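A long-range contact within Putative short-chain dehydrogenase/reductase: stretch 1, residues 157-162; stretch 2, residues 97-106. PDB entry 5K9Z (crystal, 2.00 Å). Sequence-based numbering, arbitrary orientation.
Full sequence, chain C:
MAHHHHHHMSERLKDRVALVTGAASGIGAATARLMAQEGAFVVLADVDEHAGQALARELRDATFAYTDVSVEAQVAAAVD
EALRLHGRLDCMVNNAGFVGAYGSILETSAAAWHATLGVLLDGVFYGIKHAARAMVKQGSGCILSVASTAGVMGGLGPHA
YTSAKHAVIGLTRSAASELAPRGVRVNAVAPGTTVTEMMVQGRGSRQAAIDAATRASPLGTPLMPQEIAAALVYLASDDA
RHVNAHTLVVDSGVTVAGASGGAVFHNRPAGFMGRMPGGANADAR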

ATOM      1  N   GLY C 157     -12.173   7.788   0.229  1.00 21.36           N
ATOM      2  CA  GLY C 157     -13.502   7.789  -0.351  1.00 15.42           C
ATOM      3  C   GLY C 157     -14.500   7.235   0.637  1.00 15.73           C
ATOM      4  O   GLY C 157     -14.141   6.843   1.753  1.00 18.98           O
ATOM      5  N   PRO C 158     -15.781   7.223   0.259  1.00 16.86           N
ATOM      6  CA  PRO C 158     -16.816   6.637   1.118  1.00 14.89           C
ATOM      7  C   PRO C 158     -16.579   5.153   1.369  1.00 19.65           C
ATOM      8  O   PRO C 158     -15.783   4.498   0.694  1.00 16.51           O
ATOM      9  CB  PRO C 158     -18.110   6.859   0.324  1.00 14.99           C
ATOM     10  CG  PRO C 158     -17.801   8.008  -0.588  1.00 17.29           C
ATOM     11  CD  PRO C 158     -16.347   7.869  -0.935  1.00 15.37           C
ATOM     12  N   HIS C 159     -17.317   4.611   2.350  1.00 17.11           N
ATOM     13  CA  HIS C 159     -17.083   3.229   2.767  1.00 20.82           C
ATOM     14  C   HIS C 159     -17.386   2.249   1.644  1.00 22.22           C
ATOM     15  O   HIS C 159     -16.580   1.364   1.352  1.00 15.29           O
ATOM     16  CB  HIS C 159     -17.921   2.880   3.993  1.00 18.14           C
ATOM     17  CG  HIS C 159     -17.561   3.664   5.212  1.00 20.69           C
ATOM     18  ND1 HIS C 159     -16.269   3.750   5.686  1.00 17.75           N
ATOM     19  CD2 HIS C 159     -18.326   4.392   6.059  1.00 18.32           C
ATOM     20  CE1 HIS C 159     -16.251   4.509   6.769  1.00 16.95           C
ATOM     21  NE2 HIS C 159     -17.487   4.905   7.020  1.00 20.14           N
ATOM     22  N   ALA C 160     -18.560   2.366   1.022  1.00 17.30           N
ATOM     23  CA  ALA C 160     -18.893   1.413  -0.036  1.00 19.78           C
ATOM     24  C   ALA C 160     -17.955   1.577  -1.216  1.00 15.81           C
ATOM     25  O   ALA C 160     -17.472   0.587  -1.783  1.00 16.84           O
ATOM     26  CB  ALA C 160     -20.344   1.587  -0.477  1.00 15.39           C
ATOM     27  N   TYR C 161     -17.683   2.827  -1.590  1.00 17.19           N
ATOM     28  CA  TYR C 161     -16.711   3.118  -2.634  1.00 19.42           C
ATOM     29  C   TYR C 161     -15.375   2.461  -2.335  1.00 20.33           C
ATOM     30  O   TYR C 161     -14.820   1.744  -3.173  1.00 14.93           O
ATOM     31  CB  TYR C 161     -16.534   4.628  -2.741  1.00 13.95           C
ATOM     32  CG  TYR C 161     -15.782   5.129  -3.944  1.00 16.75           C
ATOM     33  CD1 TYR C 161     -16.445   5.331  -5.156  1.00 14.80           C
ATOM     34  CD2 TYR C 161     -14.435   5.502  -3.852  1.00 16.10           C
ATOM     35  CE1 TYR C 161     -15.789   5.847  -6.250  1.00 20.24           C
ATOM     36  CE2 TYR C 161     -13.766   6.039  -4.946  1.00 13.81           C
ATOM     37  CZ  TYR C 161     -14.446   6.195  -6.141  1.00 23.48           C
ATOM     38  OH  TYR C 161     -13.791   6.707  -7.229  1.00 24.07           O
ATOM     39  N   THR C 162     -14.869   2.651  -1.115  1.00 18.74           N
ATOM     40  CA  THR C 162     -13.555   2.118  -0.780  1.00 17.04           C
ATOM     41  C   THR C 162     -13.557   0.587  -0.835  1.00 17.08           C
ATOM     42  O   THR C 162     -12.623  -0.022  -1.370  1.00 15.43           O
ATOM     43  CB  THR C 162     -13.135   2.627   0.602  1.00 19.09           C
ATOM     44  OG1 THR C 162     -13.026   4.072   0.597  1.00 14.06           O
ATOM     45  CG2 THR C 162     -11.822   2.007   1.025  1.00 14.29           C
TER
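Stretch 2, residues 97-106: GFVGAYGSIL

Stretch 2 passes the first turn of the helix that begins at His159 as a short strand, residues 100-102, set in loop. Gly100 (87/-134) and Gly103 (94/-170) have positive phi, and a 3-10 segment starts at Ile105. The CA pairing fixes the register: Pro158 CA lies 5.0 Å from Tyr102 CA, Ala160 CA lies 6.2 Å from Ala101 CA, and Tyr161 CA lies 6.2 Å from Val99 CA. Over these three pairs, rising numbers in stretch 1 meet falling numbers in stretch 2, while His159 reaches past Tyr102 to Gly103 and Ile105.

His159 covers the most surface, 66 Å². With chi1 at -64° (m), its ring reaches the late end of stretch 2, where CD2 lies 3.5 Å from Ile105 CB and 3.7 Å from Gly103 O.

Pro158, the N-cap residue, follows with 59 Å². Its CB lies 3.1 Å from Ala101 O, while CG packs 3.8 Å from Tyr102 CB and 3.9 Å from Val99 CG1, so one small ring touches three residues. The end of the Tyr102 side chain leads away.

Val99, with 51 Å², anchors the early end. Besides Pro158 it meets Tyr161, whose CD1 is 4.2 Å from Val99 CG1 and 3.9 Å from Val99 O. Phe98 O also approaches the Tyr161 ring, 3.6 Å from CE1, and both carbonyl oxygens lie at the ring edge. Ala160 CB and Ala101 CB stand 4.3 Å apart.

No direct hydrogen bond joins the stretches; water supplies the polar links. Water 1 donates to Val99 O and Ala101 O, its oxygen 2.6 Å from each, and accepts weakly from Tyr161 N. Water 2 accepts from Ala160 N and donates weakly to Ala101 O, and water 3 links His159 N to Gly103 O.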

ATOM      1  N   GLY C  97     -18.419   6.570 -13.836  1.00 22.89           N
ATOM      2  CA  GLY C  97     -18.386   7.845 -13.144  1.00 20.96           C
ATOM      3  C   GLY C  97     -19.466   7.850 -12.089  1.00 26.45           C
ATOM      4  O   GLY C  97     -20.559   8.380 -12.313  1.00 33.98           O
ATOM      5  N   PHE C  98     -19.195   7.213 -10.955  1.00 24.61           N
ATOM      6  CA  PHE C  98     -20.251   6.865 -10.012  1.00 27.01           C
ATOM      7  C   PHE C  98     -19.630   6.706  -8.633  1.00 25.08           C
ATOM      8  O   PHE C  98     -18.545   6.137  -8.513  1.00 23.09           O
ATOM      9  CB  PHE C  98     -20.955   5.568 -10.437  1.00 24.46           C
ATOM     10  CG  PHE C  98     -22.062   5.142  -9.511  1.00 26.36           C
ATOM     11  CD1 PHE C  98     -23.348   5.637  -9.668  1.00 25.69           C
ATOM     12  CD2 PHE C  98     -21.818   4.250  -8.477  1.00 26.48           C
ATOM     13  CE1 PHE C  98     -24.386   5.231  -8.818  1.00 29.11           C
ATOM     14  CE2 PHE C  98     -22.845   3.857  -7.617  1.00 27.66           C
ATOM     15  CZ  PHE C  98     -24.121   4.345  -7.784  1.00 25.94           C
ATOM     16  N   VAL C  99     -20.313   7.203  -7.601  1.00 22.19           N
ATOM     17  CA  VAL C  99     -19.810   7.148  -6.231  1.00 24.60           C
ATOM     18  C   VAL C  99     -20.732   6.338  -5.324  1.00 19.34           C
ATOM     19  O   VAL C  99     -20.279   5.428  -4.612  1.00 19.61           O
ATOM     20  CB  VAL C  99     -19.588   8.567  -5.651  1.00 29.31           C
ATOM     21  CG1 VAL C  99     -19.051   8.474  -4.226  1.00 25.65           C
ATOM     22  CG2 VAL C  99     -18.633   9.349  -6.527  1.00 31.52           C
ATOM     23  N   GLY C 100     -22.014   6.704  -5.282  1.00 16.95           N
ATOM     24  CA  GLY C 100     -23.005   5.949  -4.524  1.00 19.19           C
ATOM     25  C   GLY C 100     -23.092   6.370  -3.064  1.00 20.26           C
ATOM     26  O   GLY C 100     -23.136   7.573  -2.743  1.00 17.01           O
ATOM     27  N   ALA C 101     -23.119   5.381  -2.177  1.00 19.80           N
ATOM     28  CA  ALA C 101     -23.385   5.647  -0.771  1.00 21.46           C
ATOM     29  C   ALA C 101     -22.239   6.410  -0.122  1.00 18.95           C
ATOM     30  O   ALA C 101     -21.059   6.134  -0.368  1.00 15.88           O
ATOM     31  CB  ALA C 101     -23.616   4.333  -0.031  1.00 15.75           C
ATOM     32  N   TYR C 102     -22.579   7.373   0.724  1.00 16.15           N
ATOM     33  CA  TYR C 102     -21.553   8.067   1.492  1.00 24.98           C
ATOM     34  C   TYR C 102     -22.141   8.380   2.861  1.00 27.15           C
ATOM     35  O   TYR C 102     -23.336   8.166   3.113  1.00 25.92           O
ATOM     36  CB  TYR C 102     -21.062   9.366   0.810  1.00 16.28           C
ATOM     37  CG  TYR C 102     -22.118  10.411   0.890  1.00 22.89           C
ATOM     38  CD1 TYR C 102     -23.215  10.370   0.039  1.00 22.13           C
ATOM     39  CD2 TYR C 102     -22.075  11.393   1.888  1.00 23.16           C
ATOM     40  CE1 TYR C 102     -24.242  11.299   0.148  1.00 21.61           C
ATOM     41  CE2 TYR C 102     -23.104  12.324   2.012  1.00 19.20           C
ATOM     42  CZ  TYR C 102     -24.192  12.262   1.135  1.00 18.15           C
ATOM     43  OH  TYR C 102     -25.234  13.172   1.239  1.00 18.92           O
ATOM     44  N   GLY C 103     -21.296   8.889   3.750  1.00 16.81           N
ATOM     45  CA  GLY C 103     -21.739   9.245   5.082  1.00 17.36           C
ATOM     46  C   GLY C 103     -21.507   8.100   6.038  1.00 22.99           C
ATOM     47  O   GLY C 103     -20.889   7.091   5.699  1.00 20.21           O
ATOM     48  N   SER C 104     -22.062   8.237   7.237  1.00 17.82           N
ATOM     49  CA  SER C 104     -21.693   7.358   8.337  1.00 17.89           C
ATOM     50  C   SER C 104     -22.128   5.918   8.084  1.00 25.43           C
ATOM     51  O   SER C 104     -23.247   5.650   7.635  1.00 21.17           O
ATOM     52  CB  SER C 104     -22.298   7.855   9.645  1.00 22.32           C
ATOM     53  OG  SER C 104     -21.995   6.949  10.695  1.00 24.54           O
ATOM     54  N   ILE C 105     -21.231   4.984   8.411  1.00 23.49           N
ATOM     55  CA  ILE C 105     -21.545   3.573   8.260  1.00 22.73           C
ATOM     56  C   ILE C 105     -22.664   3.156   9.199  1.00 19.48           C
ATOM     57  O   ILE C 105     -23.397   2.214   8.892  1.00 18.89           O
ATOM     58  CB  ILE C 105     -20.272   2.726   8.467  1.00 21.75           C
ATOM     59  CG1 ILE C 105     -20.451   1.328   7.863  1.00 28.40           C
ATOM     60  CG2 ILE C 105     -19.919   2.618   9.957  1.00 20.82           C
ATOM     61  CD1 ILE C 105     -19.168   0.529   7.808  1.00 29.62           C
ATOM     62  N   LEU C 106     -22.864   3.868  10.313  1.00 19.30           N
ATOM     63  CA  LEU C 106     -23.899   3.456  11.262  1.00 26.00           C
ATOM     64  C   LEU C 106     -25.285   3.459  10.636  1.00 26.83           C
ATOM     65  O   LEU C 106     -26.162   2.700  11.068  1.00 22.09           O
ATOM     66  CB  LEU C 106     -23.900   4.364  12.496  1.00 25.30           C
ATOM     67  CG  LEU C 106     -22.604   4.574  13.275  1.00 31.39           C
ATOM     68  CD1 LEU C 106     -22.873   5.333  14.549  1.00 30.26           C
ATOM     69  CD2 LEU C 106     -22.006   3.250  13.599  1.00 25.38           C
TER
HETATM   70  O   HOH W   1     -19.755   4.690  -2.158  1.00 15.09           O
HETATM   71  O   HOH W   2     -20.419   4.369   1.831  1.00 14.54           O
HETATM   72  O   HOH W   3     -18.717   6.896   3.852  1.00 17.95           O